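Local coordinates for protein cellulase (Bacillus sp. BG-CS10, PDB 5E09) that hydrolyses internal beta-1,4-glucosidic bonds of cellulose with a family 5 glycoside hydrolase barrel that is joined to carbohydrate-binding modules, at residues 26-31 with 59-64; 99-104 with 146-151. All coordinates share one frame; numbering follows the deposited sequence.

Contact 1. Residues 26-31 with 59-64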
loop_
_atom_site.group_PDB
_atom_site.type_symbol
_atom_site.label_atom_id
_atom_site.label_comp_id
_atom_site.label_asym_id
_atom_site.label_seq_id
_atom_site.Cartn_x
_atom_site.Cartn_y
_atom_site.Cartn_z
ATOM N N THR A 26 -6.781 11.039 8.302
ATOM C CA THR A 26 -6.656 11.999 9.390
ATOM C C THR A 26 -7.659 13.054 8.991
ATOM O O THR A 26 -8.860 12.785 8.964
ATOM C CB THR A 26 -5.250 12.614 9.454
ATOM O OG1 THR A 26 -4.279 11.577 9.643
ATOM C CG2 THR A 26 -5.154 13.606 10.603
ATOM N N PHE A 27 -7.205 14.229 8.602
ATOM C CA PHE A 27 -8.140 15.267 8.200
ATOM C C PHE A 27 -8.982 14.873 6.977
ATOM O O PHE A 27 -10.083 15.389 6.789
ATOM C CB PHE A 27 -7.396 16.575 7.922
ATOM C CG PHE A 27 -6.644 17.109 9.106
ATOM C CD1 PHE A 27 -7.255 17.972 10.001
ATOM C CD2 PHE A 27 -5.325 16.747 9.327
ATOM C CE1 PHE A 27 -6.566 18.465 11.092
ATOM C CE2 PHE A 27 -4.630 17.235 10.417
ATOM C CZ PHE A 27 -5.250 18.096 11.301
ATOM N N ASP A 28 -8.455 13.982 6.140
ATOM C CA ASP A 28 -9.115 13.602 4.906
ATOM C C ASP A 28 -10.386 12.790 5.159
ATOM O O ASP A 28 -11.156 12.547 4.236
ATOM C CB ASP A 28 -8.155 12.811 4.011
ATOM C CG ASP A 28 -7.393 11.736 4.767
ATOM O OD1 ASP A 28 -6.787 12.047 5.818
ATOM O OD2 ASP A 28 -7.397 10.577 4.305
ATOM N N ALA A 29 -10.611 12.377 6.403
ATOM C CA ALA A 29 -11.798 11.580 6.734
ATOM C C ALA A 29 -13.082 12.297 6.347
ATOM O O ALA A 29 -13.231 13.498 6.580
ATOM C CB ALA A 29 -11.822 11.237 8.227
ATOM N N VAL A 30 -14.007 11.556 5.750
ATOM C CA VAL A 30 -15.278 12.127 5.339
ATOM C C VAL A 30 -16.288 12.020 6.468
ATOM O O VAL A 30 -16.951 10.995 6.630
ATOM C CB VAL A 30 -15.836 11.435 4.087
ATOM C CG1 VAL A 30 -17.133 12.104 3.648
ATOM C CG2 VAL A 30 -14.798 11.458 2.962
ATOM N N GLY A 31 -16.401 13.086 7.249
ATOM C CA GLY A 31 -17.291 13.099 8.394
ATOM C C GLY A 31 -17.194 14.410 9.144
ATOM O O GLY A 31 -16.744 15.411 8.586
ATOM N N ARG A 59 2.900 14.226 4.156
ATOM C CA ARG A 59 1.758 14.664 3.374
ATOM C C ARG A 59 0.552 14.714 4.290
ATOM O O ARG A 59 0.293 13.778 5.046
ATOM C CB ARG A 59 1.512 13.727 2.193
ATOM C CG ARG A 59 0.375 14.144 1.260
ATOM C CD ARG A 59 0.582 13.488 -0.100
ATOM N NE ARG A 59 -0.506 13.725 -1.045
ATOM C CZ ARG A 59 -1.553 12.920 -1.201
ATOM N NH1 ARG A 59 -1.667 11.828 -0.460
ATOM N NH2 ARG A 59 -2.486 13.207 -2.097
ATOM N N ILE A 60 -0.168 15.822 4.250
ATOM C CA ILE A 60 -1.342 15.968 5.088
ATOM C C ILE A 60 -2.570 16.122 4.202
ATOM O O ILE A 60 -2.925 17.234 3.799
ATOM C CB ILE A 60 -1.210 17.165 6.046
ATOM C CG1 ILE A 60 0.023 16.988 6.930
ATOM C CG2 ILE A 60 -2.443 17.283 6.926
ATOM C CD1 ILE A 60 0.304 18.173 7.816
ATOM N N PRO A 61 -3.205 14.990 3.866
ATOM C CA PRO A 61 -4.439 15.028 3.082
ATOM C C PRO A 61 -5.561 15.659 3.891
ATOM O O PRO A 61 -5.752 15.319 5.060
ATOM C CB PRO A 61 -4.734 13.550 2.789
ATOM C CG PRO A 61 -3.938 12.782 3.778
ATOM C CD PRO A 61 -2.731 13.616 4.095
ATOM N N VAL A 62 -6.284 16.587 3.284
ATOM C CA VAL A 62 -7.424 17.199 3.948
ATOM C C VAL A 62 -8.654 17.192 3.053
ATOM O O VAL A 62 -8.597 17.628 1.905
ATOM C CB VAL A 62 -7.128 18.646 4.370
ATOM C CG1 VAL A 62 -8.303 19.206 5.154
ATOM C CG2 VAL A 62 -5.852 18.712 5.202
ATOM N N THR A 63 -9.758 16.674 3.577
ATOM C CA THR A 63 -11.050 16.800 2.920
ATOM C C THR A 63 -11.782 17.980 3.548
ATOM O O THR A 63 -11.944 18.034 4.770
ATOM C CB THR A 63 -11.887 15.517 3.046
ATOM O OG1 THR A 63 -11.202 14.440 2.394
ATOM C CG2 THR A 63 -13.252 15.701 2.401
ATOM N N TRP A 64 -12.213 18.922 2.713
ATOM C CA TRP A 64 -12.704 20.213 3.197
ATOM C C TRP A 64 -14.221 20.372 3.183
ATOM O O TRP A 64 -14.749 21.199 3.922
ATOM C CB TRP A 64 -12.096 21.346 2.366
ATOM C CG TRP A 64 -10.607 21.396 2.413
ATOM C CD1 TRP A 64 -9.743 20.850 1.516
ATOM C CD2 TRP A 64 -9.803 22.028 3.416
ATOM N NE1 TRP A 64 -8.448 21.101 1.895
ATOM C CE2 TRP A 64 -8.460 21.823 3.053
ATOM C CE3 TRP A 64 -10.094 22.743 4.579
ATOM C CZ2 TRP A 64 -7.404 22.309 3.825
ATOM C CZ3 TRP A 64 -9.048 23.226 5.337
ATOM C CH2 TRP A 64 -7.717 23.005 4.960
#
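Thr63 holds OG1 anti to its own carbonyl carbon and beside the backbone N (chi1 -62°), which points the hydroxyl at the backbone oxygen of Asp28; Asp28, with CG between its backbone N and carbonyl carbon (chi1 46°), folds its carboxylate back over its own loop. Thr63 OG1 donates to Asp28 O at 2.6 Å, meeting the carbonyl at a bent C=O...donor angle of 113°. Thr63 OG1 also accepts the backbone N-H of His104, so a hydroxyl suits the place: it can donate to one loop and accept from another. Thr63 N adds a weak bond to Phe27 O, 3.5 Å long. Asp28 OD1 accepts Thr26 N at 2.7 Å on the syn side but well out of the carboxylate plane, and OD2 accepts Asn25 N, so the acid ties down the type I turn from Thr26 to Ala29. In the (beta/alpha)8 barrel this turn, after strand 20-23, packs against the chain leaving strand 57-60, at the end where glycoside hydrolases of this fold bind substrate. The Pro61 ring lies alongside the Asp28 carboxylate, Pro61 CG 3.6 Å from OD1, and Trp310 touches both residues. Phe27 makes the apolar part, its large side chain reaching from Ile60 to Val84 and Val87 of helix 78-93; its CD2 is 3.8 Å from Ile60 CG2, and its CB is equally close to Val62 CG2.

Contact 2. Residues 99-104 with 146-151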
loop_
_atom_site.group_PDB
_atom_site.type_symbol
_atom_site.label_atom_id
_atom_site.label_comp_id
_atom_site.label_asym_id
_atom_site.label_seq_id
_atom_site.Cartn_x
_atom_site.Cartn_y
_atom_site.Cartn_z
HETATM N N MSE A 99 3.264 18.625 2.583
HETATM C CA MSE A 99 2.412 18.776 1.405
HETATM C C MSE A 99 0.955 18.841 1.848
HETATM O O MSE A 99 0.484 17.960 2.574
HETATM C CB MSE A 99 2.615 17.623 0.406
HETATM C CG MSE A 99 1.704 17.719 -0.826
HETATM SE SE MSE A 99 1.874 16.276 -2.143
HETATM C CE MSE A 99 3.830 16.144 -2.165
ATOM N N LEU A 100 0.251 19.888 1.423
ATOM C CA LEU A 100 -1.158 20.083 1.791
ATOM C C LEU A 100 -2.064 20.093 0.554
ATOM O O LEU A 100 -1.702 20.673 -0.474
ATOM C CB LEU A 100 -1.321 21.388 2.568
ATOM C CG LEU A 100 -2.737 21.764 2.999
ATOM C CD1 LEU A 100 -3.226 20.813 4.070
ATOM C CD2 LEU A 100 -2.806 23.208 3.479
ATOM N N ASN A 101 -3.234 19.458 0.642
ATOM C CA ASN A 101 -4.121 19.382 -0.526
ATOM C C ASN A 101 -5.609 19.594 -0.272
ATOM O O ASN A 101 -6.026 19.942 0.832
ATOM C CB ASN A 101 -3.938 18.030 -1.236
ATOM C CG ASN A 101 -4.523 16.841 -0.470
ATOM O OD1 ASN A 101 -5.335 16.984 0.454
ATOM N ND2 ASN A 101 -4.120 15.643 -0.883
ATOM N N LEU A 102 -6.370 19.189 -1.286
ATOM C CA LEU A 102 -7.813 19.074 -1.283
ATOM C C LEU A 102 -7.786 17.556 -1.506
ATOM O O LEU A 102 -7.096 17.102 -2.419
ATOM C CB LEU A 102 -8.426 19.789 -2.481
ATOM C CG LEU A 102 -8.155 21.291 -2.585
ATOM C CD1 LEU A 102 -8.755 21.859 -3.862
ATOM C CD2 LEU A 102 -8.694 22.020 -1.364
ATOM N N HIS A 103 -8.520 16.788 -0.723
ATOM C CA HIS A 103 -8.477 15.347 -0.878
ATOM C C HIS A 103 -9.709 14.656 -1.428
ATOM O O HIS A 103 -9.834 14.535 -2.604
ATOM C CB HIS A 103 -8.020 14.690 0.410
ATOM C CG HIS A 103 -7.357 13.373 0.213
ATOM N ND1 HIS A 103 -6.068 13.255 -0.230
ATOM C CD2 HIS A 103 -7.800 12.119 0.413
ATOM C CE1 HIS A 103 -5.748 11.986 -0.306
ATOM N NE2 HIS A 103 -6.779 11.276 0.093
ATOM N N HIS A 104 -10.608 14.206 -0.585
ATOM C CA HIS A 104 -11.794 13.512 -1.050
ATOM C C HIS A 104 -12.757 14.414 -1.767
ATOM O O HIS A 104 -13.650 13.978 -2.435
ATOM C CB HIS A 104 -12.424 12.651 0.020
ATOM C CG HIS A 104 -11.607 11.456 0.352
ATOM N ND1 HIS A 104 -11.079 10.637 -0.608
ATOM C CD2 HIS A 104 -11.191 10.964 1.531
ATOM C CE1 HIS A 104 -10.386 9.684 -0.033
ATOM N NE2 HIS A 104 -10.439 9.862 1.265
ATOM N N SER A 146 -2.807 20.554 -5.906
ATOM C CA SER A 146 -4.096 21.091 -6.339
ATOM C C SER A 146 -5.298 20.271 -5.900
ATOM O O SER A 146 -6.250 20.817 -5.344
ATOM C CB SER A 146 -4.113 21.220 -7.858
ATOM O OG SER A 146 -3.925 19.951 -8.453
ATOM N N VAL A 147 -5.252 18.968 -6.160
ATOM C CA VAL A 147 -6.373 18.076 -5.871
ATOM C C VAL A 147 -5.899 16.625 -5.882
ATOM O O VAL A 147 -5.091 16.236 -6.726
ATOM C CB VAL A 147 -7.516 18.265 -6.896
ATOM C CG1 VAL A 147 -6.952 18.343 -8.316
ATOM C CG2 VAL A 147 -8.557 17.152 -6.780
ATOM N N ASN A 148 -6.379 15.827 -4.935
ATOM C CA ASN A 148 -5.999 14.422 -4.902
ATOM C C ASN A 148 -6.770 13.609 -5.920
ATOM O O ASN A 148 -7.987 13.730 -6.003
ATOM C CB ASN A 148 -6.223 13.833 -3.514
ATOM C CG ASN A 148 -5.817 12.378 -3.439
ATOM O OD1 ASN A 148 -4.630 12.058 -3.463
ATOM N ND2 ASN A 148 -6.801 11.483 -3.364
ATOM N N GLU A 149 -6.052 12.783 -6.679
ATOM C CA GLU A 149 -6.640 11.815 -7.614
ATOM C C GLU A 149 -7.851 12.338 -8.390
ATOM O O GLU A 149 -8.960 11.835 -8.220
ATOM C CB GLU A 149 -7.028 10.533 -6.859
ATOM C CG GLU A 149 -5.831 9.847 -6.200
ATOM C CD GLU A 149 -6.121 8.430 -5.708
ATOM O OE1 GLU A 149 -7.298 8.010 -5.746
ATOM O OE2 GLU A 149 -5.162 7.736 -5.291
ATOM N N PRO A 150 -7.639 13.349 -9.248
ATOM C CA PRO A 150 -8.741 13.967 -9.994
ATOM C C PRO A 150 -9.468 12.977 -10.895
ATOM O O PRO A 150 -8.835 12.269 -11.675
ATOM C CB PRO A 150 -8.043 15.042 -10.836
ATOM C CG PRO A 150 -6.712 15.240 -10.207
ATOM C CD PRO A 150 -6.336 13.916 -9.628
ATOM N N ARG A 151 -10.789 12.932 -10.780
ATOM C CA ARG A 151 -11.614 12.097 -11.642
ATOM C C ARG A 151 -12.889 12.875 -11.956
ATOM O O ARG A 151 -13.300 13.726 -11.175
ATOM C CB ARG A 151 -11.921 10.758 -10.963
ATOM C CG ARG A 151 -12.410 9.654 -11.892
ATOM C CD ARG A 151 -12.844 8.421 -11.101
ATOM N NE ARG A 151 -12.376 8.483 -9.722
ATOM C CZ ARG A 151 -13.176 8.488 -8.662
ATOM N NH1 ARG A 151 -14.492 8.405 -8.816
ATOM N NH2 ARG A 151 -12.652 8.557 -7.447
HETATM O O HOH W 1 -9.792 11.300 -3.189
#
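The side-chain amide of Asn148 lies nearly flat on the imidazole of His103, the two planes 18° apart and the side chains pointing the same way. Asn148 ND2 sits 3.3 Å above the plane of the His103 ring, offset toward its rim, so the amide nitrogen stacks on the ring and does not bond to it. With CG anti to the backbone N (chi1 -179°), the Asn148 side chain extends over the histidine. Asparagine suits this position because its flat amide covers the ring while both polar ends find partners: OD1 accepts Arg59 NH2, and ND2 donates to a water at 3.0 Å. That water also bonds to His104 ND1, 3.0 Å from its oxygen, and donates to the backbone oxygen of His103. A histidine suits its own place by offering, besides this face, an in-plane acceptor: at the ring edge Asn101 ND2 donates to His103 ND1 at 3.2 Å, fixing the rotation of the imidazole. Asn101 is itself positioned by Val62 N, which bonds to its OD1. An alanine in place of His103 would probably strip the Asn148 amide of the flat surface it stacks on and leave Asn101 ND2 with little more than its weak bond to Glu145. At the backbone, Asn148 N donates to Leu102 O at 2.9 Å. Leu102 lays its branched end against Tyr124, Leu127 and Trp128 of helix 117-134; its CD1 comes to 3.1 Å from Ser146 O, a close approach, and that oxygen accepts Trp128 NE1. The Asn-Glu-Pro sequence at residues 148-150, just beyond the fourth barrel strand, 142-145, is the signature of family 5 glycoside hydrolases; in relatives its glutamate is the general acid/base, and the placement of Glu149 is consistent with that role.

How the contacts relate
Contact 1 closes before contact 2 opens along the chain, and their centres lie about 10 Å apart on one side of the chain's centre. Both belong to the eight-stranded parallel barrel of the cellulase domain: contact 1 links the exits of strands 20-23 and 57-60, contact 2 those of strands 97-100 and 142-145. Because strands 57-60 and 97-100 are neighbours, the two contacts meet directly, with Ile60 N 2.8 Å from Met99 O in a probable backbone hydrogen bond. Their loops touch as well, Asp28 O packing against His104 CD2. The loops after the first four strands thus lie in sequence around half of the barrel mouth, forming part of the wall of the probable substrate-binding cleft.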